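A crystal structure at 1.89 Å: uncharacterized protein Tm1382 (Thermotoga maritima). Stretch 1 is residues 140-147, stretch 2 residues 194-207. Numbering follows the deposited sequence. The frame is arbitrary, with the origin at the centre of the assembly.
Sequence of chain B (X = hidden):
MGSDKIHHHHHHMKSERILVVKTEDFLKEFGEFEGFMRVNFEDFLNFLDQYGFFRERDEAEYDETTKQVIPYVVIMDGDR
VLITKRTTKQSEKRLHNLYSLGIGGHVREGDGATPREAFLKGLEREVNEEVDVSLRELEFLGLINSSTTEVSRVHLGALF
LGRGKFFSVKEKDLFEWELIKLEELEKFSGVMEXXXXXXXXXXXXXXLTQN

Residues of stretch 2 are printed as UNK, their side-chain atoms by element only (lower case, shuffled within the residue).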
# COMPACT_ATOMS: atom_id res chain seq x y z
N PHE B 140 3.14 17.69 3.40
CA PHE B 140 2.70 16.72 2.41
C PHE B 140 3.51 15.42 2.57
O PHE B 140 4.73 15.46 2.58
CB PHE B 140 2.89 17.29 1.01
CG PHE B 140 2.55 16.32 -0.10
CD1 PHE B 140 1.24 15.97 -0.37
CD2 PHE B 140 3.55 15.76 -0.88
CE1 PHE B 140 0.94 15.10 -1.40
CE2 PHE B 140 3.25 14.89 -1.91
CZ PHE B 140 1.96 14.56 -2.17
N LEU B 141 2.81 14.29 2.69
CA LEU B 141 3.47 13.00 2.85
C LEU B 141 3.55 12.22 1.55
O LEU B 141 4.56 11.61 1.26
CB LEU B 141 2.78 12.17 3.93
CG LEU B 141 2.67 12.78 5.33
CD1 LEU B 141 2.07 11.75 6.29
CD2 LEU B 141 4.02 13.25 5.83
N GLY B 142 2.48 12.21 0.77
CA GLY B 142 2.48 11.49 -0.49
C GLY B 142 1.08 11.18 -0.97
O GLY B 142 0.12 11.85 -0.58
N LEU B 143 0.98 10.13 -1.79
CA LEU B 143 -0.26 9.75 -2.46
C LEU B 143 -0.82 8.42 -2.00
O LEU B 143 -0.08 7.46 -1.77
CB LEU B 143 -0.02 9.66 -3.96
CG LEU B 143 0.42 10.96 -4.65
CD1 LEU B 143 0.43 10.77 -6.16
CD2 LEU B 143 -0.49 12.09 -4.27
N ILE B 144 -2.15 8.36 -1.92
CA ILE B 144 -2.86 7.13 -1.61
C ILE B 144 -3.66 6.68 -2.81
O ILE B 144 -4.52 7.42 -3.31
CB ILE B 144 -3.86 7.29 -0.45
CG1 ILE B 144 -3.18 7.84 0.80
CG2 ILE B 144 -4.55 5.95 -0.20
CD1 ILE B 144 -4.16 8.15 1.95
N ASN B 145 -3.38 5.46 -3.27
CA ASN B 145 -4.07 4.90 -4.41
C ASN B 145 -4.41 3.47 -4.07
O ASN B 145 -3.53 2.61 -4.02
CB ASN B 145 -3.17 4.95 -5.66
CG ASN B 145 -3.88 4.48 -6.91
OD1 ASN B 145 -5.00 4.88 -7.19
ND2 ASN B 145 -3.21 3.63 -7.69
N SER B 146 -5.67 3.21 -3.76
CA SER B 146 -6.10 1.86 -3.41
C SER B 146 -7.29 1.49 -4.25
O SER B 146 -8.08 2.34 -4.63
CB SER B 146 -6.47 1.78 -1.94
OG SER B 146 -7.50 2.69 -1.67
N SER B 147 -7.41 0.19 -4.52
CA SER B 147 -8.39 -0.27 -5.48
C SER B 147 -9.39 -1.21 -4.83
O SER B 147 -10.10 -1.92 -5.54
CB SER B 147 -7.67 -0.98 -6.63
OG SER B 147 -7.01 -2.14 -6.16
N UNK B 194 -9.79 1.06 4.78
CA UNK B 194 -9.58 2.02 3.69
C UNK B 194 -8.39 2.94 3.89
O UNK B 194 -7.32 2.49 4.32
N UNK B 195 -8.59 4.21 3.53
CA UNK B 195 -7.54 5.22 3.61
C UNK B 195 -7.15 5.48 5.06
O UNK B 195 -6.00 5.81 5.32
c UNK B 195 -8.46 9.86 -0.25
c UNK B 195 -7.99 6.52 2.96
c UNK B 195 -8.19 7.63 0.61
c UNK B 195 -8.33 9.00 0.84
c UNK B 195 -8.05 6.50 1.47
c UNK B 195 -7.99 5.41 0.65
c UNK B 195 -8.21 7.16 -0.71
n UNK B 195 -8.08 5.80 -0.67
c UNK B 195 -8.46 9.36 -1.56
c UNK B 195 -8.33 8.02 -1.81
N UNK B 196 -8.09 5.33 5.99
CA UNK B 196 -7.77 5.50 7.41
C UNK B 196 -6.71 4.50 7.87
O UNK B 196 -5.74 4.85 8.54
c UNK B 196 -9.04 5.39 8.27
o UNK B 196 -9.87 6.53 8.06
N UNK B 197 -6.89 3.23 7.50
CA UNK B 197 -5.95 2.19 7.86
C UNK B 197 -4.58 2.44 7.22
O UNK B 197 -3.52 2.26 7.85
c UNK B 197 -6.02 -2.80 8.37
c UNK B 197 -6.54 -1.61 7.59
n UNK B 197 -6.58 -2.85 9.78
c UNK B 197 -5.84 -0.35 8.03
c UNK B 197 -6.50 0.84 7.41
N UNK B 198 -4.60 2.85 5.96
CA UNK B 198 -3.34 3.07 5.24
C UNK B 198 -2.60 4.22 5.88
O UNK B 198 -1.39 4.14 6.12
c UNK B 198 -2.28 3.84 3.09
c UNK B 198 -4.76 2.46 1.67
c UNK B 198 -3.59 3.38 3.75
c UNK B 198 -4.13 2.15 3.01
N UNK B 199 -3.33 5.30 6.15
CA UNK B 199 -2.77 6.51 6.71
C UNK B 199 -2.18 6.26 8.10
O UNK B 199 -1.12 6.76 8.41
o UNK B 199 -4.19 8.03 5.45
c UNK B 199 -3.81 7.62 6.76
N UNK B 200 -2.87 5.47 8.93
CA UNK B 200 -2.34 5.07 10.23
C UNK B 200 -0.98 4.36 10.09
O UNK B 200 -0.03 4.65 10.81
c UNK B 200 -3.32 4.18 10.98
N UNK B 201 -0.87 3.43 9.15
CA UNK B 201 0.37 2.74 8.92
C UNK B 201 1.49 3.72 8.53
O UNK B 201 2.61 3.63 9.03
c UNK B 201 0.19 1.63 7.87
N UNK B 202 1.17 4.69 7.67
CA UNK B 202 2.15 5.69 7.20
C UNK B 202 2.63 6.54 8.37
O UNK B 202 3.84 6.72 8.57
c UNK B 202 1.55 6.58 6.08
c UNK B 202 2.48 7.77 5.76
c UNK B 202 1.28 5.74 4.83
N UNK B 203 1.68 7.01 9.16
CA UNK B 203 2.01 7.85 10.32
C UNK B 203 2.83 7.13 11.36
O UNK B 203 3.81 7.69 11.85
c UNK B 203 0.75 8.39 10.98
c UNK B 203 1.00 10.87 11.02
c UNK B 203 0.20 9.70 10.44
c UNK B 203 0.23 9.72 8.92
N UNK B 204 2.46 5.90 11.71
CA UNK B 204 3.23 5.11 12.66
C UNK B 204 4.66 4.88 12.17
O UNK B 204 5.59 4.93 12.96
c UNK B 204 2.58 3.76 12.95
c UNK B 204 0.14 3.32 13.48
c UNK B 204 1.50 3.58 14.06
c UNK B 204 1.48 4.72 15.08
N UNK B 205 4.84 4.63 10.87
CA UNK B 205 6.18 4.43 10.33
C UNK B 205 7.00 5.72 10.24
O UNK B 205 8.23 5.68 10.39
n UNK B 205 7.97 3.00 7.56
o UNK B 205 7.73 2.02 9.56
c UNK B 205 7.36 2.85 8.72
c UNK B 205 6.14 3.73 8.96
N UNK B 206 6.34 6.85 10.02
CA UNK B 206 7.02 8.14 10.09
C UNK B 206 7.58 8.38 11.48
O UNK B 206 8.67 8.91 11.63
c UNK B 206 6.08 9.28 9.72
c UNK B 206 7.09 9.81 7.48
c UNK B 206 5.80 9.48 8.23
c UNK B 206 4.77 10.58 8.07
N UNK B 207 6.83 7.97 12.50
CA UNK B 207 7.30 8.03 13.89
C UNK B 207 7.85 6.68 14.36
O UNK B 207 8.25 5.84 13.55
c UNK B 207 4.32 9.93 13.89
c UNK B 207 5.86 12.21 14.18
c UNK B 207 5.60 9.82 14.41
c UNK B 207 3.80 11.17 13.53
c UNK B 207 6.37 10.97 14.54
c UNK B 207 6.17 8.49 14.80
c UNK B 207 4.57 12.31 13.67
O HOH W 1 -7.68 5.37 -3.79

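Position 194 has no side-chain atoms, so it is glycine; its positive phi of 60° agrees, and Gly 194 makes no contact with the strand.

Position 195 carries one carbon followed by fused five- and six-membered rings of eight carbons and one nitrogen, an indole. One face lies against Ile 144, whose CG2 sits 3.6 Å from the five-ring centroid and 15° off the ring normal. This is tryptophan. The CA-to-CB bond of Trp 195 points sideways, but its end comes nearer to stretch 1, with chi1 at -73° (m). Ser 146 lies at the ring edge, and Trp 195 NE1 donates a weak hydrogen bond to Ser 146 OG (3.3 Å, 131° at the hydrogen).

Position 196 has one carbon and then one oxygen: serine. The CA-to-CB bond of Ser 196 points away from stretch 1, and its OG is satisfied elsewhere in the structure.

At 197 four carbons run in a row to a nitrogen, which identifies lysine; Lys 197 is out of reach of stretch 1.

Position 198 shows four carbons, forked at the first, with one arm two carbons long. That is isoleucine. The tip of the longer arm, Ile 198 CD1, is 4.0 Å from Ile 144 CG2 and 4.1 Å from Ser 146 CB.

Position 199 again has one carbon and one oxygen, the oxygen 3.5 Å from Ile 144 CD1. It is serine, and Ser 199 OG donates to the backbone Trp 195 O at 2.9 Å, so the hydroxyl meets the isoleucine methyl with its proton already donated within the helix.

Positions 200 and 201 each have a single carbon, hence alanine twice. Neither Ala 200 nor Ala 201 reaches stretch 1.

Position 202 has one carbon carrying two more: valine, with chi1 of 170° (t). Val 202 CG1 is 4.0 Å from Leu 141 CD1.

Position 203 has four carbons forked at the second, as in leucine. The CB of Leu 203 leaves sideways, yet its CD2 comes within 3.8 Å of Leu 141 CD1.

Position 204 has the same forked pattern and is also leucine, but Leu 204 is out of reach.

Position 205 has two carbons, the second carrying one oxygen and one nitrogen: asparagine. Asn 205 is exposed and touches nothing on the strand.

Position 206, four carbons forked at the second, is leucine; Leu 206 CD1 packs 3.4 Å from Leu 141 CD1.

Position 207 bears one carbon and a six-carbon ring, so it is phenylalanine, with Phe 207 lying beyond reach of the strand.

The strand and helix run roughly antiparallel, at 142°, with axes 9.8 Å apart at closest approach, and the two stretches bury 383 Å² between them. Leu 141 meets Val 202, Leu 203 and Leu 206, while Ile 144 meets Trp 195, Ile 198 and Ser 199. At the Ser 146 end the contact turns polar: water 1 accepts from Ser 146 N (3.0 Å) and from Trp 195 NE1 (3.2 Å), bridging the backbone of Ser 146, just past the strand, and the indole.

Stretch 2 194-207: GWSKISAAVLLNLF
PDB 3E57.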